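Local coordinates for protein transcriptional regulator, SorC family (Enterococcus faecalis, PDB 2O0M) that probably regulates transcription as a DNA-binding protein of the SorC family whose effector domain is thought to bind a sugar or sugar phosphate, at residues F273-D278 / V284-R289; Q103-Q108 / A318-A323. All coordinates share one frame; numbering follows the deposited sequence.

Contact 1 of 2, residues F273-D278 / V284-R289; sequences FGYFFD and VYKIPR
Strands 275-277 and 284-286 run antiparallel, their axes 4.8 Å apart at an angle of 168°, with Phe276 and Tyr285 as a hydrogen-bonded pair and Tyr275 opposite Lys286 as a non-hydrogen-bonded one. Phe276 uses both its backbone polar atoms: its N donates to Tyr285 O (2.8 Å), and its O accepts from Val284 N (2.8 Å). A third bond, Ile287 N to Gly274 O (3.0 Å), carries the ladder past the strand ends. One water donates to both Gly274 O and Ile287 O, joining the two segments beyond the strands, and lies over one face of the Tyr275 ring. Gly274, at a positive phi of 83° and with no side chain, lets Ile287 CG1 come to 3.8 Å from its CA.

On one face, Tyr275 and Lys286 lie side by side and point the same way, Lys286 CB reaching 3.6 Å from Tyr275 CD1. The extended lysine chain continues along the ring, bringing Lys286 CD against Tyr275 CE1, while the Tyr275 hydroxyl is hydrogen-bonded to Leu294 N. The other face carries Phe276 and Tyr285: Phe276 CD2 comes to the edge of the Tyr285 ring, 4.2 Å from Tyr285 CD2. Both residues also touch helix 257-265, where Glu259 takes the Tyr285 hydroxyl. At the turn end, Val284 CG1 packs on the side chain of Asp278, whose OD1 accepts from Lys282 N. Backbone bonds thus set the register of this beta hairpin, while its aromatic side chains fasten it to the surrounding domain.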
loop_
_atom_site.group_PDB
_atom_site.type_symbol
_atom_site.label_atom_id
_atom_site.label_comp_id
_atom_site.label_asym_id
_atom_site.label_seq_id
_atom_site.Cartn_x
_atom_site.Cartn_y
_atom_site.Cartn_z
ATOM N N PHE A 273 5.031 3.469 1.253
ATOM C CA PHE A 273 6.158 2.535 1.492
ATOM C C PHE A 273 7.281 3.121 2.358
ATOM O O PHE A 273 8.416 2.625 2.330
ATOM C CB PHE A 273 6.766 2.030 0.184
ATOM C CG PHE A 273 5.781 1.512 -0.807
ATOM C CD1 PHE A 273 5.211 0.265 -0.656
ATOM C CD2 PHE A 273 5.471 2.251 -1.931
ATOM C CE1 PHE A 273 4.302 -0.212 -1.611
ATOM C CE2 PHE A 273 4.568 1.774 -2.869
ATOM C CZ PHE A 273 3.995 0.559 -2.703
ATOM N N GLY A 274 6.984 4.159 3.134
ATOM C CA GLY A 274 8.007 4.809 3.947
ATOM C C GLY A 274 8.828 5.838 3.200
ATOM O O GLY A 274 9.923 6.229 3.668
ATOM N N TYR A 275 8.323 6.253 2.039
ATOM C CA TYR A 275 8.855 7.400 1.298
ATOM C C TYR A 275 7.869 8.544 1.382
ATOM O O TYR A 275 6.657 8.318 1.346
ATOM C CB TYR A 275 9.082 7.061 -0.177
ATOM C CG TYR A 275 10.024 5.892 -0.402
ATOM C CD1 TYR A 275 11.375 6.087 -0.648
ATOM C CD2 TYR A 275 9.555 4.585 -0.350
ATOM C CE1 TYR A 275 12.231 5.014 -0.845
ATOM C CE2 TYR A 275 10.395 3.507 -0.540
ATOM C CZ TYR A 275 11.731 3.715 -0.799
ATOM O OH TYR A 275 12.551 2.622 -0.994
ATOM N N PHE A 276 8.388 9.770 1.480
ATOM C CA PHE A 276 7.547 10.964 1.518
ATOM C C PHE A 276 7.771 11.820 0.283
ATOM O O PHE A 276 8.907 12.034 -0.111
ATOM C CB PHE A 276 7.829 11.761 2.791
ATOM C CG PHE A 276 7.396 11.046 4.029
ATOM C CD1 PHE A 276 6.150 11.301 4.581
ATOM C CD2 PHE A 276 8.190 10.054 4.596
ATOM C CE1 PHE A 276 5.721 10.625 5.691
ATOM C CE2 PHE A 276 7.756 9.354 5.713
ATOM C CZ PHE A 276 6.529 9.639 6.261
ATOM N N PHE A 277 6.679 12.300 -0.309
ATOM C CA PHE A 277 6.714 12.993 -1.603
ATOM C C PHE A 277 6.135 14.405 -1.496
ATOM O O PHE A 277 5.098 14.607 -0.878
ATOM C CB PHE A 277 5.901 12.220 -2.643
ATOM C CG PHE A 277 6.305 10.778 -2.784
ATOM C CD1 PHE A 277 7.172 10.374 -3.801
ATOM C CD2 PHE A 277 5.810 9.814 -1.909
ATOM C CE1 PHE A 277 7.535 9.047 -3.932
ATOM C CE2 PHE A 277 6.180 8.489 -2.034
ATOM C CZ PHE A 277 7.054 8.102 -3.048
ATOM N N ASP A 278 6.794 15.380 -2.120
ATOM C CA ASP A 278 6.210 16.714 -2.216
ATOM C C ASP A 278 5.276 16.775 -3.427
ATOM O O ASP A 278 5.113 15.773 -4.129
ATOM C CB ASP A 278 7.286 17.818 -2.222
ATOM C CG ASP A 278 8.171 17.796 -3.457
ATOM O OD1 ASP A 278 7.802 17.187 -4.478
ATOM O OD2 ASP A 278 9.256 18.415 -3.405
ATOM N N VAL A 284 11.182 13.613 -0.755
ATOM C CA VAL A 284 11.829 14.582 0.154
ATOM C C VAL A 284 12.440 13.915 1.394
ATOM O O VAL A 284 13.301 14.502 2.067
ATOM C CB VAL A 284 10.845 15.693 0.595
ATOM C CG1 VAL A 284 10.346 16.474 -0.612
ATOM C CG2 VAL A 284 9.671 15.127 1.378
ATOM N N TYR A 285 11.998 12.690 1.687
ATOM C CA TYR A 285 12.534 11.907 2.806
ATOM C C TYR A 285 12.144 10.433 2.690
ATOM O O TYR A 285 11.110 10.101 2.107
ATOM C CB TYR A 285 12.013 12.464 4.130
ATOM C CG TYR A 285 12.659 11.883 5.369
ATOM C CD1 TYR A 285 14.002 12.130 5.659
ATOM C CD2 TYR A 285 11.927 11.120 6.272
ATOM C CE1 TYR A 285 14.598 11.615 6.792
ATOM C CE2 TYR A 285 12.517 10.597 7.416
ATOM C CZ TYR A 285 13.858 10.852 7.671
ATOM O OH TYR A 285 14.469 10.356 8.800
ATOM N N LYS A 286 12.986 9.564 3.243
ATOM C CA LYS A 286 12.654 8.145 3.390
ATOM C C LYS A 286 13.152 7.603 4.729
ATOM O O LYS A 286 14.217 7.991 5.225
ATOM C CB LYS A 286 13.213 7.323 2.229
ATOM C CG LYS A 286 14.728 7.274 2.163
ATOM C CD LYS A 286 15.202 6.686 0.846
ATOM C CE LYS A 286 16.727 6.626 0.791
ATOM N NZ LYS A 286 17.183 5.844 -0.398
ATOM N N ILE A 287 12.363 6.723 5.327
ATOM C CA ILE A 287 12.751 6.085 6.586
ATOM C C ILE A 287 13.706 4.931 6.278
ATOM O O ILE A 287 13.790 4.487 5.125
ATOM C CB ILE A 287 11.527 5.587 7.395
ATOM C CG1 ILE A 287 10.751 4.505 6.624
ATOM C CG2 ILE A 287 10.615 6.771 7.754
ATOM C CD1 ILE A 287 9.688 3.835 7.434
ATOM N N PRO A 288 14.447 4.448 7.293
ATOM C CA PRO A 288 15.325 3.307 7.016
ATOM C C PRO A 288 14.557 2.103 6.458
ATOM O O PRO A 288 13.477 1.770 6.942
ATOM C CB PRO A 288 15.955 3.014 8.383
ATOM C CG PRO A 288 15.913 4.331 9.090
ATOM C CD PRO A 288 14.572 4.896 8.691
ATOM N N ARG A 289 15.111 1.483 5.421
ATOM C CA ARG A 289 14.377 0.483 4.647
ATOM C C ARG A 289 14.545 -0.908 5.228
ATOM O O ARG A 289 15.667 -1.362 5.475
ATOM C CB ARG A 289 14.835 0.461 3.190
ATOM C CG ARG A 289 14.226 -0.675 2.384
ATOM C CD ARG A 289 14.585 -0.567 0.917
ATOM N NE ARG A 289 16.019 -0.801 0.687
ATOM C CZ ARG A 289 16.568 -1.997 0.472
ATOM N NH1 ARG A 289 15.827 -3.099 0.453
ATOM N NH2 ARG A 289 17.879 -2.096 0.262
HETATM O O HOH W 1 11.907 4.107 3.214
#

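Contact 2 of 2, residues Q103-Q108 / A318-A323; sequences QYFGIQ and AYMKNA
Phe105 and selenomethionine Met320 both turn CG anti to their own carbonyl carbon (chi1 -68° in Met320), and Met320 then bends twice more, at chi2 and chi3, which swings its CE back to Ile107. The residue therefore touches the segment 103-108 at two points, root and tip. At the root, Met320 CB lies over one face of the Phe105 ring, 3.9 Å from the centroid and 24° off the normal, a CH-pi contact shifted toward the CD2-CE2 side; Met320 CB is 3.6 Å from Phe105 CD2. At the tip, Met320 CE meets both branches of the isoleucine, 3.7 Å from Ile107 CG2 and 3.8 Å from Ile107 CD1. Both pairs of side chains cross at about a right angle.

Tyr104 CD1 occupies the opposite face of the Phe105 ring, so that the phenyl group is held between its neighbour in sequence and Met320. Ile339 of helix 333-339 also touches Phe105, and Leu329 of strand 328-332 touches Ile107.

No direct hydrogen bond joins the two segments. A water lies between them, 2.8 Å from Phe105 O and a longer 3.3 Å from Lys321 O; it cannot serve all the acceptors around it at once, so the second link is probably the weaker. Phe105 O is also gripped by Lys325 NZ.

Gly106, with positive phi, is where the chain leaves helix 96-105 before strand 109-113; a type I turn from Met320 to Ala323 takes the chain out of helix 313-320 and on to strand 328-332. This apolar contact thus joins the C-terminal ends of two helices, each leading into one of a pair of neighbouring parallel strands, as expected of the Rossmann-like alpha/beta fold of the putative sugar-binding domain.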
loop_
_atom_site.group_PDB
_atom_site.type_symbol
_atom_site.label_atom_id
_atom_site.label_comp_id
_atom_site.label_asym_id
_atom_site.label_seq_id
_atom_site.Cartn_x
_atom_site.Cartn_y
_atom_site.Cartn_z
ATOM N N GLN A 103 -5.796 8.528 -17.943
ATOM C CA GLN A 103 -5.064 9.416 -18.840
ATOM C C GLN A 103 -4.357 10.536 -18.090
ATOM O O GLN A 103 -3.260 10.939 -18.458
ATOM C CB GLN A 103 -6.011 9.965 -19.912
ATOM C CG GLN A 103 -6.512 8.844 -20.813
ATOM C CD GLN A 103 -7.265 9.327 -22.037
ATOM O OE1 GLN A 103 -7.834 10.413 -22.044
ATOM N NE2 GLN A 103 -7.262 8.512 -23.086
ATOM N N TYR A 104 -4.977 11.020 -17.019
ATOM C CA TYR A 104 -4.372 12.072 -16.205
ATOM C C TYR A 104 -3.022 11.612 -15.657
ATOM O O TYR A 104 -2.054 12.371 -15.651
ATOM C CB TYR A 104 -5.314 12.449 -15.055
ATOM C CG TYR A 104 -4.870 13.624 -14.217
ATOM C CD1 TYR A 104 -4.056 13.444 -13.102
ATOM C CD2 TYR A 104 -5.286 14.913 -14.519
ATOM C CE1 TYR A 104 -3.645 14.520 -12.329
ATOM C CE2 TYR A 104 -4.893 15.992 -13.745
ATOM C CZ TYR A 104 -4.076 15.788 -12.651
ATOM O OH TYR A 104 -3.690 16.864 -11.892
ATOM N N PHE A 105 -2.958 10.359 -15.212
ATOM C CA PHE A 105 -1.745 9.826 -14.578
ATOM C C PHE A 105 -0.863 9.021 -15.522
ATOM O O PHE A 105 0.297 8.735 -15.198
ATOM C CB PHE A 105 -2.110 8.977 -13.358
ATOM C CG PHE A 105 -2.697 9.774 -12.235
ATOM C CD1 PHE A 105 -3.986 9.524 -11.780
ATOM C CD2 PHE A 105 -1.966 10.794 -11.645
ATOM C CE1 PHE A 105 -4.524 10.270 -10.749
ATOM C CE2 PHE A 105 -2.514 11.550 -10.618
ATOM C CZ PHE A 105 -3.786 11.285 -10.175
ATOM N N GLY A 106 -1.398 8.652 -16.678
ATOM C CA GLY A 106 -0.671 7.794 -17.606
ATOM C C GLY A 106 -0.504 6.364 -17.118
ATOM O O GLY A 106 0.519 5.739 -17.399
ATOM N N ILE A 107 -1.515 5.826 -16.427
ATOM C CA ILE A 107 -1.461 4.469 -15.850
ATOM C C ILE A 107 -2.365 3.471 -16.585
ATOM O O ILE A 107 -3.063 3.859 -17.509
ATOM C CB ILE A 107 -1.804 4.493 -14.332
ATOM C CG1 ILE A 107 -3.195 5.107 -14.103
ATOM C CG2 ILE A 107 -0.750 5.286 -13.583
ATOM C CD1 ILE A 107 -3.743 4.886 -12.706
ATOM N N GLN A 108 -2.339 2.202 -16.166
ATOM C CA GLN A 108 -3.050 1.112 -16.862
ATOM C C GLN A 108 -4.558 1.214 -16.704
ATOM O O GLN A 108 -5.328 1.075 -17.656
ATOM C CB GLN A 108 -2.583 -0.278 -16.352
ATOM C CG GLN A 108 -3.553 -1.436 -16.694
ATOM C CD GLN A 108 -2.928 -2.826 -16.764
ATOM O OE1 GLN A 108 -1.748 -3.028 -16.511
ATOM N NE2 GLN A 108 -3.753 -3.804 -17.110
ATOM N N ALA A 318 0.376 13.548 -5.776
ATOM C CA ALA A 318 1.809 13.668 -5.520
ATOM C C ALA A 318 2.516 12.326 -5.661
ATOM O O ALA A 318 3.612 12.241 -6.229
ATOM C CB ALA A 318 2.056 14.264 -4.152
ATOM N N TYR A 319 1.900 11.271 -5.136
ATOM C CA TYR A 319 2.507 9.945 -5.243
ATOM C C TYR A 319 2.392 9.423 -6.676
ATOM O O TYR A 319 3.341 8.859 -7.214
ATOM C CB TYR A 319 1.886 8.913 -4.285
ATOM C CG TYR A 319 2.370 7.535 -4.663
ATOM C CD1 TYR A 319 3.661 7.119 -4.329
ATOM C CD2 TYR A 319 1.598 6.696 -5.455
ATOM C CE1 TYR A 319 4.151 5.876 -4.733
ATOM C CE2 TYR A 319 2.071 5.456 -5.859
ATOM C CZ TYR A 319 3.342 5.045 -5.501
ATOM O OH TYR A 319 3.803 3.807 -5.924
HETATM N N MSE A 320 1.222 9.574 -7.285
HETATM C CA MSE A 320 0.967 8.899 -8.555
HETATM C C MSE A 320 1.846 9.425 -9.694
HETATM O O MSE A 320 2.011 8.739 -10.712
HETATM C CB MSE A 320 -0.531 8.950 -8.905
HETATM C CG MSE A 320 -1.405 8.110 -7.980
HETATM SE SE MSE A 320 -1.102 6.196 -8.094
HETATM C CE MSE A 320 -1.323 6.043 -9.995
ATOM N N LYS A 321 2.424 10.615 -9.511
ATOM C CA LYS A 321 3.293 11.244 -10.520
ATOM C C LYS A 321 4.386 10.319 -11.014
ATOM O O LYS A 321 4.644 10.247 -12.233
ATOM C CB LYS A 321 3.931 12.524 -9.972
ATOM C CG LYS A 321 3.087 13.741 -10.174
ATOM C CD LYS A 321 3.792 15.001 -9.735
ATOM C CE LYS A 321 3.069 16.232 -10.235
ATOM N NZ LYS A 321 3.626 17.489 -9.684
ATOM N N ASN A 322 5.017 9.622 -10.070
ATOM C CA ASN A 322 6.112 8.695 -10.357
ATOM C C ASN A 322 5.793 7.213 -10.092
ATOM O O ASN A 322 6.707 6.394 -10.050
ATOM C CB ASN A 322 7.366 9.113 -9.569
ATOM C CG ASN A 322 7.324 8.706 -8.073
ATOM O OD1 ASN A 322 6.304 8.218 -7.543
ATOM N ND2 ASN A 322 8.451 8.921 -7.391
ATOM N N ALA A 323 4.515 6.869 -9.908
ATOM C CA ALA A 323 4.095 5.477 -9.734
ATOM C C ALA A 323 4.388 4.677 -11.012
ATOM O O ALA A 323 4.393 5.254 -12.101
ATOM C CB ALA A 323 2.620 5.394 -9.413
HETATM O O HOH W 2 1.708 10.561 -13.602
#

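How the contacts relate
Contact 1 is a partly buried hairpin made from neighbouring parts of the chain, with a ladder of backbone hydrogen bonds and aromatic side chains on both faces; contact 2 is a smaller, buried meeting of residues more than 200 positions apart, apolar apart from a water between the segments. Their centres lie 18 Å apart, yet the segments 273-278 and 318-323 touch directly. Phe277 meets the Tyr319 ring edge-to-face, Phe273 CE2 comes to 3.7 Å from Tyr319 OH, and Ala318 CB packs on Asp278 O. Segment 318-323 thus packs against both, Met320 against segment 103-108 and Tyr319 against segment 273-278 of the hairpin.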